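Local coordinates for MREC protein (Listeria monocytogenes, PDB 2J5U) that helps form and maintain bacterial cell shape, working as a dimer that pairs through its N-terminal helices, at the interface of chains A and B. Numbering follows the deposited sequence. Chains: chain A/B, MREC protein.

The interface of chains A and B. Residues chain A 55, 58-61; chain B 58-59, 62, 72.
The hydroxyl OG1 of B:Thr62 is gripped by two acceptors of its own chain, the carbonyl oxygens of B:Ser58 and B:Leu59 at the C-terminal end of helix 39-60, which must share its one hydrogen. The bond from B:Thr62 OG1 to B:Ser58 O, 3.1 Å, lies in the carbonyl plane on a lone pair. OG1 of B:Thr62 is 2.6 Å from B:Leu59 O, above the carbonyl plane and not on a lone pair. With OG1 anti to the carbonyl carbon (chi1 -57°), the side chain of B:Thr62 folds back onto the last turn and appears to cap the helix end.

No hydrogen bond or salt bridge crosses between the chains in this patch; the contact is van der Waals, mostly carbon on carbon. B:Leu59 puts its two methyls against the last turn of helix 31-58 of chain A: B:Leu59 CD1 reaches A:Ser58 CB at 3.8 Å and also touches CD2 of A:Leu55. A:Leu59, its CG anti to the carbonyl carbon (chi1 -56°), comes the other way and crosses B:Leu59 obliquely, CD2 to CD2 at 3.9 Å. CD1 of A:Leu59 rests on B:Ser58 CB at 4.0 Å, so each leucine covers the serine just before its counterpart.

B:Asn72, its CG likewise anti to the carbonyl carbon (chi1 -70°), crosses A:Leu59 at about a right angle, its amide oxygen OD1 lying against the CB and CD2 side of the leucine. Farther along, B:Asn72 CB meets A:Ile61 CG1 at 4.0 Å.

The patch is uneven: A:Leu59 already lies past its helix, whereas B:Leu59 is still helical. It sits where the paired helices of the dimer end and chain A leads off toward its beta domain, with B:Asn72, in strand 70-77, bringing in the beta domain of chain B.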
loop_
_atom_site.group_PDB
_atom_site.type_symbol
_atom_site.label_atom_id
_atom_site.label_comp_id
_atom_site.label_asym_id
_atom_site.label_seq_id
_atom_site.Cartn_x
_atom_site.Cartn_y
_atom_site.Cartn_z
ATOM N N LEU A 55 -39.571 -3.767 29.878
ATOM C CA LEU A 55 -39.166 -2.537 29.217
ATOM C C LEU A 55 -38.804 -1.460 30.233
ATOM O O LEU A 55 -37.732 -0.854 30.150
ATOM C CB LEU A 55 -40.291 -2.027 28.322
ATOM C CG LEU A 55 -40.601 -2.847 27.076
ATOM C CD1 LEU A 55 -41.883 -2.346 26.431
ATOM C CD2 LEU A 55 -39.434 -2.739 26.121
ATOM N N SER A 58 -35.582 -2.179 31.677
ATOM C CA SER A 58 -34.484 -1.976 30.725
ATOM C C SER A 58 -34.090 -0.503 30.762
ATOM O O SER A 58 -32.915 -0.155 30.700
ATOM C CB SER A 58 -34.931 -2.358 29.314
ATOM O OG SER A 58 -35.398 -3.696 29.276
ATOM N N LEU A 59 -35.102 0.353 30.843
ATOM C CA LEU A 59 -34.912 1.792 30.951
ATOM C C LEU A 59 -34.947 1.971 32.465
ATOM O O LEU A 59 -35.339 1.049 33.182
ATOM C CB LEU A 59 -36.084 2.507 30.288
ATOM C CG LEU A 59 -36.272 2.061 28.836
ATOM C CD1 LEU A 59 -37.697 2.319 28.362
ATOM C CD2 LEU A 59 -35.249 2.776 27.978
ATOM N N ASP A 60 -34.545 3.118 32.985
ATOM C CA ASP A 60 -34.581 3.252 34.440
ATOM C C ASP A 60 -35.898 3.865 34.900
ATOM O O ASP A 60 -35.929 4.967 35.457
ATOM C CB ASP A 60 -33.402 4.097 34.918
ATOM C CG ASP A 60 -32.634 3.424 36.029
ATOM O OD1 ASP A 60 -32.292 2.233 35.860
ATOM O OD2 ASP A 60 -32.375 4.081 37.063
ATOM N N ILE A 61 -36.985 3.133 34.679
ATOM C CA ILE A 61 -38.306 3.630 35.025
ATOM C C ILE A 61 -38.972 2.996 36.236
ATOM O O ILE A 61 -39.389 1.836 36.217
ATOM C CB ILE A 61 -39.242 3.510 33.820
ATOM C CG1 ILE A 61 -38.666 4.315 32.656
ATOM C CG2 ILE A 61 -40.626 4.008 34.183
ATOM C CD1 ILE A 61 -39.404 4.136 31.359
ATOM N N SER B 58 -37.962 3.809 22.785
ATOM C CA SER B 58 -36.993 4.415 23.682
ATOM C C SER B 58 -35.723 3.583 23.778
ATOM O O SER B 58 -34.627 4.130 23.776
ATOM C CB SER B 58 -37.578 4.593 25.083
ATOM O OG SER B 58 -38.284 5.812 25.202
ATOM N N LEU B 59 -35.871 2.264 23.862
ATOM C CA LEU B 59 -34.721 1.378 23.971
ATOM C C LEU B 59 -33.753 1.435 22.798
ATOM O O LEU B 59 -32.537 1.445 22.992
ATOM C CB LEU B 59 -35.178 -0.065 24.161
ATOM C CG LEU B 59 -35.154 -0.583 25.597
ATOM C CD1 LEU B 59 -35.521 -2.055 25.587
ATOM C CD2 LEU B 59 -33.771 -0.389 26.211
ATOM N N THR B 62 -31.356 4.203 22.705
ATOM C CA THR B 62 -30.583 4.263 23.955
ATOM C C THR B 62 -29.080 4.469 23.769
ATOM O O THR B 62 -28.536 5.509 24.157
ATOM C CB THR B 62 -30.799 3.002 24.834
ATOM O OG1 THR B 62 -32.192 2.849 25.124
ATOM C CG2 THR B 62 -30.048 3.137 26.155
ATOM N N ASN B 72 -34.420 8.741 32.271
ATOM C CA ASN B 72 -35.800 8.507 31.877
ATOM C C ASN B 72 -36.762 8.945 32.955
ATOM O O ASN B 72 -36.586 8.607 34.123
ATOM C CB ASN B 72 -36.003 7.036 31.571
ATOM C CG ASN B 72 -35.294 6.623 30.315
ATOM O OD1 ASN B 72 -34.954 5.460 30.136
ATOM N ND2 ASN B 72 -35.071 7.583 29.425
#